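Local coordinates for osmolarity sensor protein EnvZ (Escherichia coli, PDB 5XGA) that acts as a membrane-bound sensor histidine kinase that probably relays osmotic signals, the part here being its periplasmic domain, at residues 64-76 and 88-101. Residues are numbered along the deposited sequence; the frame is centred on the assembly and turned at random.
Sequences AGLRWAQHYEFLS and EVRVEVNKSSPVVW
Glu88 OE2 is gripped by two donors: it receives His71 ND1 on its own syn lone pair at 3.1 Å and Arg90 NE from above the carboxylate plane, the latter a salt bridge. The case illustrates how an edge strand is fastened to a sheet by side chains as well as backbone: residues 70-71 form an edge strand of a five-stranded antiparallel sheet, beside strand 87-92. Gln70 and Val91 are a hydrogen-bonded pair, Val91 N reaching Gln70 O at 2.9 Å, and Tyr72 N extends the pairing to Val89 O. The imidazole stands between two carboxylates, since His71 NE2 meets Glu73 OE1 at 2.6 Å in the ring plane, a setting that would tend to stabilise a protonated ring. Were Glu88 an alanine, Arg90 NE would probably lose its salt-bridge mate, and the His71 ring, still held at NE2 by Glu73, would have no carboxylate at ND1 to fix its rotation about CB-CG. At the start of helix 73-83, Ser76 OG accepts from Val89 N and donates to Tyr72 O. On the sheet face bearing Val91, its CG2 lies over the Tyr72 ring, 3.9 Å from the centroid, with Leu75 CD1 beside it and Leu10 of helix 10-24 nearby. At the other end of the contact, Leu66 CA sits over the five-membered ring of Trp101, and Glu92 meets that ring at its edge: the extended Glu92 chain (chi2 -177°) carries OE2 to Trp101 NE1 at 2.9 Å, in the indole plane. A water joins the same oxygen to Ala64 O, donating to Glu92 OE2 at 3.0 Å.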
loop_
_atom_site.group_PDB
_atom_site.type_symbol
_atom_site.label_atom_id
_atom_site.label_comp_id
_atom_site.label_asym_id
_atom_site.label_seq_id
_atom_site.Cartn_x
_atom_site.Cartn_y
_atom_site.Cartn_z
ATOM N N ALA A 64 -6.025 10.056 -13.048
ATOM C CA ALA A 64 -7.077 9.476 -12.213
ATOM C C ALA A 64 -7.081 10.004 -10.778
ATOM O O ALA A 64 -7.971 9.666 -9.984
ATOM C CB ALA A 64 -6.958 7.976 -12.205
ATOM N N GLY A 65 -6.094 10.829 -10.445
ATOM C CA GLY A 65 -6.024 11.426 -9.122
ATOM C C GLY A 65 -4.605 11.639 -8.632
ATOM O O GLY A 65 -4.369 12.374 -7.673
ATOM N N LEU A 66 -3.656 10.987 -9.289
ATOM C CA LEU A 66 -2.260 11.092 -8.893
ATOM C C LEU A 66 -1.779 12.535 -8.949
ATOM O O LEU A 66 -0.973 12.965 -8.132
ATOM C CB LEU A 66 -1.388 10.217 -9.787
ATOM C CG LEU A 66 0.110 10.330 -9.510
ATOM C CD1 LEU A 66 0.421 9.872 -8.095
ATOM C CD2 LEU A 66 0.890 9.525 -10.526
ATOM N N ARG A 67 -2.289 13.298 -9.908
ATOM C CA ARG A 67 -1.757 14.634 -10.132
ATOM C C ARG A 67 -2.028 15.572 -8.965
ATOM O O ARG A 67 -1.267 16.507 -8.729
ATOM C CB ARG A 67 -2.316 15.212 -11.427
ATOM C CG ARG A 67 -1.462 14.879 -12.645
ATOM C CD ARG A 67 -0.371 15.906 -12.848
ATOM N NE ARG A 67 -0.922 17.258 -12.848
ATOM C CZ ARG A 67 -1.393 17.879 -13.927
ATOM N NH1 ARG A 67 -1.378 17.276 -15.109
ATOM N NH2 ARG A 67 -1.878 19.108 -13.824
ATOM N N TRP A 68 -3.093 15.308 -8.217
ATOM C CA TRP A 68 -3.431 16.136 -7.063
ATOM C C TRP A 68 -2.788 15.590 -5.791
ATOM O O TRP A 68 -2.795 16.237 -4.744
ATOM C CB TRP A 68 -4.948 16.210 -6.895
ATOM C CG TRP A 68 -5.687 16.330 -8.203
ATOM C CD1 TRP A 68 -6.766 15.595 -8.611
ATOM C CD2 TRP A 68 -5.382 17.226 -9.282
ATOM N NE1 TRP A 68 -7.158 15.986 -9.871
ATOM C CE2 TRP A 68 -6.324 16.985 -10.305
ATOM C CE3 TRP A 68 -4.406 18.213 -9.480
ATOM C CZ2 TRP A 68 -6.316 17.695 -11.511
ATOM C CZ3 TRP A 68 -4.401 18.918 -10.679
ATOM C CH2 TRP A 68 -5.351 18.655 -11.677
ATOM N N ALA A 69 -2.235 14.390 -5.896
ATOM C CA ALA A 69 -1.665 13.694 -4.751
ATOM C C ALA A 69 -0.319 14.295 -4.341
ATOM O O ALA A 69 0.532 14.550 -5.190
ATOM C CB ALA A 69 -1.506 12.209 -5.076
ATOM N N GLN A 70 -0.119 14.502 -3.043
ATOM C CA GLN A 70 1.120 15.120 -2.566
ATOM C C GLN A 70 2.043 14.106 -1.903
ATOM O O GLN A 70 1.576 13.179 -1.245
ATOM C CB GLN A 70 0.807 16.248 -1.582
ATOM C CG GLN A 70 -0.470 17.029 -1.914
ATOM C CD GLN A 70 -1.612 16.711 -0.954
ATOM O OE1 GLN A 70 -2.571 16.013 -1.307
ATOM N NE2 GLN A 70 -1.512 17.225 0.269
ATOM N N HIS A 71 3.349 14.300 -2.068
ATOM C CA HIS A 71 4.351 13.420 -1.482
ATOM C C HIS A 71 4.294 13.477 0.040
ATOM O O HIS A 71 4.239 14.545 0.623
ATOM C CB HIS A 71 5.752 13.802 -1.987
ATOM C CG HIS A 71 6.878 13.124 -1.263
ATOM N ND1 HIS A 71 7.376 11.895 -1.638
ATOM C CD2 HIS A 71 7.623 13.521 -0.202
ATOM C CE1 HIS A 71 8.365 11.556 -0.828
ATOM N NE2 HIS A 71 8.535 12.524 0.053
ATOM N N TYR A 72 4.265 12.311 0.677
ATOM C CA TYR A 72 4.364 12.220 2.133
ATOM C C TYR A 72 5.685 11.564 2.528
ATOM O O TYR A 72 5.886 10.373 2.292
ATOM C CB TYR A 72 3.197 11.423 2.705
ATOM C CG TYR A 72 1.962 12.258 2.921
ATOM C CD1 TYR A 72 1.355 12.920 1.858
ATOM C CD2 TYR A 72 1.398 12.377 4.182
ATOM C CE1 TYR A 72 0.214 13.680 2.056
ATOM C CE2 TYR A 72 0.260 13.135 4.388
ATOM C CZ TYR A 72 -0.325 13.781 3.324
ATOM O OH TYR A 72 -1.454 14.536 3.535
ATOM N N GLU A 73 6.574 12.344 3.130
ATOM C CA GLU A 73 7.941 11.902 3.361
ATOM C C GLU A 73 7.992 10.838 4.437
ATOM O O GLU A 73 8.615 9.792 4.255
ATOM C CB GLU A 73 8.826 13.095 3.738
ATOM C CG GLU A 73 10.285 12.757 4.033
ATOM C CD GLU A 73 11.102 12.436 2.793
ATOM O OE1 GLU A 73 10.547 12.469 1.676
ATOM O OE2 GLU A 73 12.311 12.139 2.940
ATOM N N PHE A 74 7.337 11.089 5.565
ATOM C CA PHE A 74 7.372 10.101 6.627
ATOM C C PHE A 74 6.678 8.817 6.183
ATOM O O PHE A 74 7.216 7.726 6.362
ATOM C CB PHE A 74 6.738 10.630 7.913
ATOM C CG PHE A 74 6.750 9.631 9.026
ATOM C CD1 PHE A 74 7.942 9.289 9.650
ATOM C CD2 PHE A 74 5.579 9.007 9.434
ATOM C CE1 PHE A 74 7.964 8.348 10.673
ATOM C CE2 PHE A 74 5.596 8.072 10.454
ATOM C CZ PHE A 74 6.790 7.741 11.071
ATOM N N LEU A 75 5.490 8.936 5.597
ATOM C CA LEU A 75 4.788 7.738 5.134
ATOM C C LEU A 75 5.640 6.952 4.136
ATOM O O LEU A 75 5.661 5.719 4.162
ATOM C CB LEU A 75 3.450 8.102 4.494
ATOM C CG LEU A 75 2.392 8.820 5.346
ATOM C CD1 LEU A 75 1.116 8.940 4.546
ATOM C CD2 LEU A 75 2.132 8.105 6.679
ATOM N N SER A 76 6.326 7.664 3.241
ATOM C CA SER A 76 7.161 6.994 2.246
ATOM C C SER A 76 8.309 6.221 2.908
ATOM O O SER A 76 8.619 5.102 2.513
ATOM C CB SER A 76 7.715 8.008 1.233
ATOM O OG SER A 76 6.664 8.707 0.573
ATOM N N GLU A 88 7.739 5.242 -2.880
ATOM C CA GLU A 88 7.124 6.554 -2.859
ATOM C C GLU A 88 5.658 6.400 -2.432
ATOM O O GLU A 88 4.941 5.587 -2.994
ATOM C CB GLU A 88 7.222 7.219 -4.235
ATOM C CG GLU A 88 6.275 8.392 -4.469
ATOM C CD GLU A 88 6.708 9.657 -3.776
ATOM O OE1 GLU A 88 7.079 9.574 -2.590
ATOM O OE2 GLU A 88 6.669 10.735 -4.412
ATOM N N VAL A 89 5.238 7.165 -1.429
ATOM C CA VAL A 89 3.837 7.219 -1.043
ATOM C C VAL A 89 3.331 8.638 -1.251
ATOM O O VAL A 89 3.895 9.592 -0.716
ATOM C CB VAL A 89 3.616 6.803 0.429
ATOM C CG1 VAL A 89 2.189 7.126 0.874
ATOM C CG2 VAL A 89 3.959 5.299 0.637
ATOM N N ARG A 90 2.270 8.774 -2.034
ATOM C CA ARG A 90 1.612 10.067 -2.195
ATOM C C ARG A 90 0.171 9.945 -1.738
ATOM O O ARG A 90 -0.432 8.869 -1.858
ATOM C CB ARG A 90 1.680 10.534 -3.649
ATOM C CG ARG A 90 3.089 10.756 -4.153
ATOM C CD ARG A 90 3.102 11.538 -5.452
ATOM N NE ARG A 90 4.373 11.341 -6.137
ATOM C CZ ARG A 90 4.553 11.517 -7.438
ATOM N NH1 ARG A 90 3.536 11.908 -8.197
ATOM N NH2 ARG A 90 5.744 11.295 -7.980
ATOM N N VAL A 91 -0.392 11.022 -1.197
ATOM C CA VAL A 91 -1.770 10.943 -0.719
ATOM C C VAL A 91 -2.638 12.026 -1.325
ATOM O O VAL A 91 -2.311 13.222 -1.282
ATOM C CB VAL A 91 -1.876 11.040 0.810
ATOM C CG1 VAL A 91 -3.347 10.884 1.240
ATOM C CG2 VAL A 91 -1.005 9.973 1.483
ATOM N N GLU A 92 -3.747 11.571 -1.887
ATOM C CA GLU A 92 -4.761 12.429 -2.471
ATOM C C GLU A 92 -5.803 12.639 -1.397
ATOM O O GLU A 92 -6.608 11.744 -1.104
ATOM C CB GLU A 92 -5.333 11.774 -3.734
ATOM C CG GLU A 92 -6.604 12.339 -4.285
ATOM C CD GLU A 92 -7.071 11.548 -5.491
ATOM O OE1 GLU A 92 -8.066 11.943 -6.123
ATOM O OE2 GLU A 92 -6.432 10.518 -5.806
ATOM N N VAL A 93 -5.738 13.800 -0.756
ATOM C CA VAL A 93 -6.623 14.089 0.362
ATOM C C VAL A 93 -7.894 14.727 -0.165
ATOM O O VAL A 93 -8.786 15.096 0.599
ATOM C CB VAL A 93 -5.947 14.989 1.406
ATOM C CG1 VAL A 93 -4.934 14.179 2.213
ATOM C CG2 VAL A 93 -5.280 16.182 0.731
ATOM N N ASN A 94 -7.964 14.843 -1.487
ATOM C CA ASN A 94 -9.222 15.130 -2.159
ATOM C C ASN A 94 -10.136 13.924 -1.993
ATOM O O ASN A 94 -9.695 12.864 -1.531
ATOM C CB ASN A 94 -9.009 15.449 -3.649
ATOM C CG ASN A 94 -7.533 15.520 -4.041
ATOM O OD1 ASN A 94 -6.649 15.680 -3.193
ATOM N ND2 ASN A 94 -7.267 15.407 -5.339
ATOM N N LYS A 95 -11.403 14.084 -2.370
ATOM C CA LYS A 95 -12.409 13.038 -2.191
ATOM C C LYS A 95 -12.711 12.874 -0.699
ATOM O O LYS A 95 -13.401 11.936 -0.290
ATOM C CB LYS A 95 -11.941 11.711 -2.804
ATOM C CG LYS A 95 -11.500 11.815 -4.261
ATOM C CD LYS A 95 -10.566 10.673 -4.657
ATOM C CE LYS A 95 -11.322 9.518 -5.305
ATOM N NZ LYS A 95 -12.327 8.912 -4.391
ATOM N N SER A 96 -12.182 13.798 0.103
ATOM C CA SER A 96 -12.401 13.840 1.553
ATOM C C SER A 96 -11.909 12.577 2.286
ATOM O O SER A 96 -11.293 12.677 3.354
ATOM C CB SER A 96 -13.884 14.084 1.854
ATOM O OG SER A 96 -14.066 14.557 3.180
ATOM N N SER A 97 -12.195 11.398 1.735
ATOM C CA SER A 97 -11.607 10.162 2.246
ATOM C C SER A 97 -10.334 9.889 1.457
ATOM O O SER A 97 -10.380 9.753 0.240
ATOM C CB SER A 97 -12.581 8.989 2.137
ATOM O OG SER A 97 -12.124 7.876 2.892
ATOM N N PRO A 98 -9.186 9.829 2.148
ATOM C CA PRO A 98 -7.892 9.812 1.465
ATOM C C PRO A 98 -7.747 8.644 0.486
ATOM O O PRO A 98 -8.358 7.584 0.676
ATOM C CB PRO A 98 -6.882 9.672 2.617
ATOM C CG PRO A 98 -7.628 9.984 3.855
ATOM C CD PRO A 98 -9.046 9.595 3.594
ATOM N N VAL A 99 -6.952 8.861 -0.557
ATOM C CA VAL A 99 -6.559 7.810 -1.474
ATOM C C VAL A 99 -5.034 7.745 -1.496
ATOM O O VAL A 99 -4.371 8.751 -1.758
ATOM C CB VAL A 99 -7.116 8.057 -2.880
ATOM C CG1 VAL A 99 -6.626 6.989 -3.856
ATOM C CG2 VAL A 99 -8.630 8.076 -2.838
ATOM N N VAL A 100 -4.474 6.579 -1.186
ATOM C CA VAL A 100 -3.022 6.425 -1.178
ATOM C C VAL A 100 -2.544 5.965 -2.546
ATOM O O VAL A 100 -3.147 5.081 -3.170
ATOM C CB VAL A 100 -2.551 5.423 -0.098
ATOM C CG1 VAL A 100 -1.055 5.094 -0.278
ATOM C CG2 VAL A 100 -2.833 5.979 1.294
ATOM N N TRP A 101 -1.490 6.611 -3.027
ATOM C CA TRP A 101 -0.839 6.237 -4.270
ATOM C C TRP A 101 0.569 5.767 -3.916
ATOM O O TRP A 101 1.298 6.479 -3.237
ATOM C CB TRP A 101 -0.795 7.416 -5.247
ATOM C CG TRP A 101 -2.141 7.779 -5.803
ATOM C CD1 TRP A 101 -3.058 8.637 -5.258
ATOM C CD2 TRP A 101 -2.717 7.291 -7.018
ATOM N NE1 TRP A 101 -4.176 8.702 -6.058
ATOM C CE2 TRP A 101 -3.985 7.888 -7.149
ATOM C CE3 TRP A 101 -2.279 6.405 -8.010
ATOM C CZ2 TRP A 101 -4.822 7.627 -8.234
ATOM C CZ3 TRP A 101 -3.107 6.146 -9.086
ATOM C CH2 TRP A 101 -4.368 6.752 -9.190
HETATM O O HOH W 1 -8.266 8.676 -7.311
HETATM O O HOH W 2 1.399 13.772 -7.630
#